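Local coordinates for aldehyde dehydrogenase family protein (Pseudomonas syringae pv. tomato, PDB 5IUV), which oxidises indole-3-acetaldehyde to the auxin indole-3-acetic acid with NAD+ as the hydride acceptor, as an aldehyde dehydrogenase family enzyme, at the interface of chains A and B and the interface of chains A and C. Numbering follows the deposited sequence. Chains: chain A/B/C, Aldehyde dehydrogenase family protein.

Contact 1: the interface of chains A and B. Residues chain A 147, 149-150, 495, 497; chain B 438-439, 442-443, 446.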
loop_
_atom_site.group_PDB
_atom_site.type_symbol
_atom_site.label_atom_id
_atom_site.label_comp_id
_atom_site.label_asym_id
_atom_site.label_seq_id
_atom_site.Cartn_x
_atom_site.Cartn_y
_atom_site.Cartn_z
ATOM N N HIS A 147 0.537 -1.890 -22.833
ATOM C CA HIS A 147 -0.895 -1.847 -23.164
ATOM C C HIS A 147 -1.523 -3.214 -23.454
ATOM O O HIS A 147 -2.711 -3.402 -23.227
ATOM C CB HIS A 147 -1.137 -0.937 -24.373
ATOM C CG HIS A 147 -0.808 -1.581 -25.692
ATOM N ND1 HIS A 147 0.466 -1.620 -26.216
ATOM C CD2 HIS A 147 -1.607 -2.200 -26.594
ATOM C CE1 HIS A 147 0.441 -2.249 -27.383
ATOM N NE2 HIS A 147 -0.803 -2.607 -27.634
ATOM N N GLN A 149 -0.811 -6.066 -22.056
ATOM C CA GLN A 149 -0.606 -6.954 -20.921
ATOM C C GLN A 149 -1.476 -6.543 -19.737
ATOM O O GLN A 149 -1.678 -5.355 -19.476
ATOM C CB GLN A 149 0.867 -6.953 -20.496
ATOM C CG GLN A 149 1.833 -7.435 -21.559
ATOM C CD GLN A 149 1.945 -8.941 -21.593
ATOM O OE1 GLN A 149 1.649 -9.620 -20.610
ATOM N NE2 GLN A 149 2.377 -9.476 -22.729
ATOM N N LEU A 150 -1.990 -7.538 -19.029
ATOM C CA LEU A 150 -2.598 -7.323 -17.725
ATOM C C LEU A 150 -1.841 -8.176 -16.715
ATOM O O LEU A 150 -1.830 -9.401 -16.818
ATOM C CB LEU A 150 -4.084 -7.684 -17.739
ATOM C CG LEU A 150 -4.795 -7.608 -16.385
ATOM C CD1 LEU A 150 -4.668 -6.210 -15.799
ATOM C CD2 LEU A 150 -6.251 -7.998 -16.524
ATOM N N ILE A 495 -1.262 -11.706 -18.332
ATOM C CA ILE A 495 -2.228 -12.002 -19.374
ATOM C C ILE A 495 -1.962 -11.179 -20.616
ATOM O O ILE A 495 -1.997 -9.947 -20.572
ATOM C CB ILE A 495 -3.668 -11.730 -18.885
ATOM C CG1 ILE A 495 -3.981 -12.578 -17.651
ATOM C CG2 ILE A 495 -4.683 -11.980 -20.007
ATOM C CD1 ILE A 495 -5.199 -12.110 -16.888
ATOM N N LEU A 497 -3.083 -9.598 -24.005
ATOM C CA LEU A 497 -4.361 -9.150 -24.544
ATOM C C LEU A 497 -4.252 -8.876 -26.043
ATOM O O LEU A 497 -5.245 -8.958 -26.770
ATOM C CB LEU A 497 -4.834 -7.891 -23.809
ATOM C CG LEU A 497 -4.982 -7.998 -22.286
ATOM C CD1 LEU A 497 -5.216 -6.620 -21.670
ATOM C CD2 LEU A 497 -6.107 -8.963 -21.905
ATOM N N LEU B 438 -11.937 -12.917 -23.856
ATOM C CA LEU B 438 -10.985 -12.383 -22.877
ATOM C C LEU B 438 -10.435 -11.010 -23.286
ATOM O O LEU B 438 -10.512 -10.041 -22.522
ATOM C CB LEU B 438 -9.823 -13.366 -22.676
ATOM C CG LEU B 438 -8.630 -12.877 -21.846
ATOM C CD1 LEU B 438 -9.024 -12.738 -20.382
ATOM C CD2 LEU B 438 -7.415 -13.817 -21.994
ATOM N N SER B 439 -9.879 -10.934 -24.490
ATOM C CA SER B 439 -9.267 -9.696 -24.961
ATOM C C SER B 439 -10.290 -8.585 -25.120
ATOM O O SER B 439 -10.058 -7.463 -24.678
ATOM C CB SER B 439 -8.534 -9.913 -26.289
ATOM O OG SER B 439 -7.439 -10.796 -26.124
ATOM N N HIS B 442 -11.424 -7.051 -21.660
ATOM C CA HIS B 442 -10.479 -6.195 -20.944
ATOM C C HIS B 442 -10.138 -4.927 -21.732
ATOM O O HIS B 442 -10.062 -3.839 -21.162
ATOM C CB HIS B 442 -9.203 -6.973 -20.613
ATOM C CG HIS B 442 -9.353 -7.900 -19.444
ATOM N ND1 HIS B 442 -9.446 -7.450 -18.144
ATOM C CD2 HIS B 442 -9.433 -9.252 -19.378
ATOM C CE1 HIS B 442 -9.576 -8.483 -17.328
ATOM N NE2 HIS B 442 -9.568 -9.587 -18.053
ATOM N N LEU B 443 -9.924 -5.065 -23.034
ATOM C CA LEU B 443 -9.604 -3.902 -23.861
ATOM C C LEU B 443 -10.777 -2.927 -23.946
ATOM O O LEU B 443 -10.586 -1.705 -23.910
ATOM C CB LEU B 443 -9.169 -4.352 -25.261
ATOM C CG LEU B 443 -7.849 -5.131 -25.256
ATOM C CD1 LEU B 443 -7.458 -5.608 -26.655
ATOM C CD2 LEU B 443 -6.740 -4.291 -24.635
ATOM N N ARG B 446 -11.177 -1.207 -20.566
ATOM C CA ARG B 446 -10.081 -0.259 -20.421
ATOM C C ARG B 446 -10.341 1.045 -21.180
ATOM O O ARG B 446 -9.934 2.124 -20.741
ATOM C CB ARG B 446 -8.785 -0.912 -20.905
ATOM C CG ARG B 446 -7.535 -0.094 -20.682
ATOM C CD ARG B 446 -6.291 -0.873 -21.105
ATOM N NE ARG B 446 -5.936 -1.938 -20.164
ATOM C CZ ARG B 446 -4.951 -2.811 -20.361
ATOM N NH1 ARG B 446 -4.229 -2.753 -21.471
ATOM N NH2 ARG B 446 -4.688 -3.742 -19.454
#
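In the aldehyde dehydrogenase family, subunits associate in part through an oligomerisation arm of beta-strands, and the end of that arm in chain A, strands 149-157 and 488-496, with the loop residue A:His147 and the C-terminal residue A:Leu497, lies here against helix 438-447 of chain B. The helix offers B:Leu438, B:Ser439, B:His442, B:Leu443 and B:Arg446, which recur about every helical turn and so line one side.

Apolar packing centres on A:Leu497, which has 108 Å² hidden by chain B. Its CG stands anti to the carbonyl carbon (chi1 -57°), and the two methyls part: CD2 lies 3.9 Å from B:His442 CB, the side chains crossing at about a right angle, whereas CD1 turns to B:Leu443 CD2 at 4.1 Å and meets the B:Arg446 guanidinium tip to tip. At the edge of the patch, A:Ile495 CG2 crosses B:Leu438 CD2 obliquely at 3.8 Å.

A ring contact joins the two sides. A:Leu150, its CG anti to the backbone N (chi1 175°), lays CD2 over a face of the B:His442 imidazole as a CH-pi contact, 3.8 Å from the ring centroid and displaced toward the rim near CE1. B:Leu438 CD1 from the same helix lies at the edge of that ring, in its plane, so methyls of both chains border the imidazole.

Polar contacts use main-chain carbonyls of chain A. B:Ser439 OG donates to A:Leu497 O at 2.9 Å, in the carbonyl plane and on a lone pair, so that a hydroxyl near the start of the helix holds the last residue of the neighbour. B:Arg446 extends from the backbone, then bends at chi3 (-74°), bringing its guanidinium toward A:His147 O and, through NH2, to A:Gln149 O in a weak bond of 3.4 Å; both B:Arg446 and A:His147 are poorly ordered.

Contact 2: the interface of chains A and C. Residues chain A 77, 79-80, 135-136; chain C 144-147.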
loop_
_atom_site.group_PDB
_atom_site.type_symbol
_atom_site.label_atom_id
_atom_site.label_comp_id
_atom_site.label_asym_id
_atom_site.label_seq_id
_atom_site.Cartn_x
_atom_site.Cartn_y
_atom_site.Cartn_z
ATOM N N ARG A 77 -13.174 -21.016 -0.385
ATOM C CA ARG A 77 -13.753 -20.246 -1.487
ATOM C C ARG A 77 -15.025 -19.514 -1.064
ATOM O O ARG A 77 -15.764 -18.991 -1.905
ATOM C CB ARG A 77 -14.051 -21.153 -2.687
ATOM C CG ARG A 77 -12.816 -21.559 -3.467
ATOM C CD ARG A 77 -13.164 -22.472 -4.634
ATOM N NE ARG A 77 -12.432 -23.730 -4.534
ATOM C CZ ARG A 77 -12.997 -24.933 -4.504
ATOM N NH1 ARG A 77 -14.313 -25.061 -4.591
ATOM N NH2 ARG A 77 -12.235 -26.010 -4.400
ATOM N N ALA A 79 -17.139 -16.443 0.304
ATOM C CA ALA A 79 -16.995 -15.001 0.094
ATOM C C ALA A 79 -16.290 -14.345 1.273
ATOM O O ALA A 79 -16.553 -14.687 2.419
ATOM C CB ALA A 79 -18.363 -14.347 -0.142
ATOM N N PRO A 80 -15.369 -13.412 0.986
ATOM C CA PRO A 80 -14.611 -12.700 2.022
ATOM C C PRO A 80 -15.518 -12.099 3.098
ATOM O O PRO A 80 -15.246 -12.246 4.289
ATOM C CB PRO A 80 -13.890 -11.596 1.234
ATOM C CG PRO A 80 -13.736 -12.155 -0.136
ATOM C CD PRO A 80 -14.968 -13.005 -0.374
ATOM N N ILE A 135 -10.261 -8.865 6.513
ATOM C CA ILE A 135 -10.305 -9.701 5.310
ATOM C C ILE A 135 -10.633 -8.922 4.033
ATOM O O ILE A 135 -9.890 -8.998 3.050
ATOM C CB ILE A 135 -11.331 -10.843 5.463
ATOM C CG1 ILE A 135 -10.826 -11.884 6.466
ATOM C CG2 ILE A 135 -11.588 -11.505 4.124
ATOM C CD1 ILE A 135 -11.862 -12.983 6.782
ATOM N N ASP A 136 -11.729 -8.167 4.044
ATOM C CA ASP A 136 -12.141 -7.477 2.826
ATOM C C ASP A 136 -11.652 -6.036 2.781
ATOM O O ASP A 136 -12.138 -5.239 1.975
ATOM C CB ASP A 136 -13.666 -7.534 2.658
ATOM C CG ASP A 136 -14.421 -6.964 3.850
ATOM O OD1 ASP A 136 -13.793 -6.631 4.875
ATOM O OD2 ASP A 136 -15.665 -6.876 3.763
ATOM N N ALA C 144 -10.897 -7.840 -2.629
ATOM C CA ALA C 144 -11.331 -9.126 -2.100
ATOM C C ALA C 144 -12.801 -9.317 -2.439
ATOM O O ALA C 144 -13.659 -8.625 -1.897
ATOM C CB ALA C 144 -11.109 -9.208 -0.591
ATOM N N THR C 145 -13.081 -10.257 -3.335
ATOM C CA THR C 145 -14.423 -10.450 -3.883
ATOM C C THR C 145 -14.831 -11.916 -3.798
ATOM O O THR C 145 -13.985 -12.778 -3.547
ATOM C CB THR C 145 -14.489 -9.996 -5.362
ATOM O OG1 THR C 145 -13.563 -10.772 -6.134
ATOM C CG2 THR C 145 -14.135 -8.528 -5.493
ATOM N N PRO C 146 -16.123 -12.215 -4.010
ATOM C CA PRO C 146 -16.512 -13.624 -4.118
ATOM C C PRO C 146 -15.796 -14.333 -5.266
ATOM O O PRO C 146 -15.201 -13.680 -6.129
ATOM C CB PRO C 146 -18.020 -13.554 -4.373
ATOM C CG PRO C 146 -18.434 -12.304 -3.712
ATOM C CD PRO C 146 -17.301 -11.335 -3.934
ATOM N N HIS C 147 -15.866 -15.659 -5.266
ATOM C CA HIS C 147 -15.113 -16.487 -6.203
ATOM C C HIS C 147 -15.484 -16.260 -7.675
ATOM O O HIS C 147 -14.675 -16.522 -8.567
ATOM C CB HIS C 147 -15.314 -17.967 -5.859
ATOM C CG HIS C 147 -16.599 -18.533 -6.370
ATOM N ND1 HIS C 147 -17.800 -18.409 -5.688
ATOM C CD2 HIS C 147 -16.895 -19.216 -7.502
ATOM C CE1 HIS C 147 -18.760 -18.989 -6.373
ATOM N NE2 HIS C 147 -18.237 -19.489 -7.486
HETATM O O HOH W 1 -10.868 -5.665 -0.693
HETATM O O HOH W 2 -17.023 -16.722 -2.893
#
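Close packing of small groups and bridging water make up this small patch between two copies of the aldehyde dehydrogenase subunit, where the loop segment 144-147 of chain C runs past a helix start and a short 3-10 turn of chain A; nitrogen and oxygen atoms of the two sides do not come within direct bonding reach of each other.

Apolar contact is built around A:Pro80, with 55 Å² hidden by chain C. The outer edge of its pyrrolidine ring faces the chain C backbone: CD lies 3.3 Å from C:Thr145 O, and CG lies 4.0 Å from the methyl CB of C:Ala144. That methyl also packs beside A:Asp136 CA, fitting between the proline and the 3-10 turn. On the other flank, A:Ala79 CB meets C:Pro146 CG at 4.1 Å, so two prolines and two alanines mesh through small, rigid groups with few torsions to fix.

Bridging waters supply polar links, chiefly between main-chain groups. Water 1 lies 2.9 Å from C:Ala144 N in a nearly straight arrangement (173° at H) and bonds as well to A:Asp136 O. Water 2 sits 2.8 Å from C:His147 N and also reaches A:Arg77 O. The C:His147 side chain takes the crowded position between backbone N and carbonyl carbon (chi1 80°), which turns its ring edge to water 2, in plane, with a weak bond between ND1 and the water; C:His147 and A:Arg77 are both poorly ordered.

In the fold, A:Ala79 precedes helix 80-96 and A:Pro80 is its first residue, and A:Asp136 belongs to the 3-10 helix 135-137 following helix 113-134, while the chain C segment links strand 140-142 to strand 149-157.

The centres of contact 1 and contact 2 lie about 23 Å apart, and both draw on the same stretch of the subunit. The histidine at position 147 takes part in each, from chain A in contact 1 and from chain C in contact 2, at the turn into strand 149-157. The segment around position 147 thus meets two different neighbours, through different copies, which suits a tetramer such as the deposited assembly of four. Both lie well away from the active-site glutamate A:Glu267, about 40 Å from the centre of contact 1 and 25 Å from that of contact 2, which suggests that they serve assembly rather than catalysis directly.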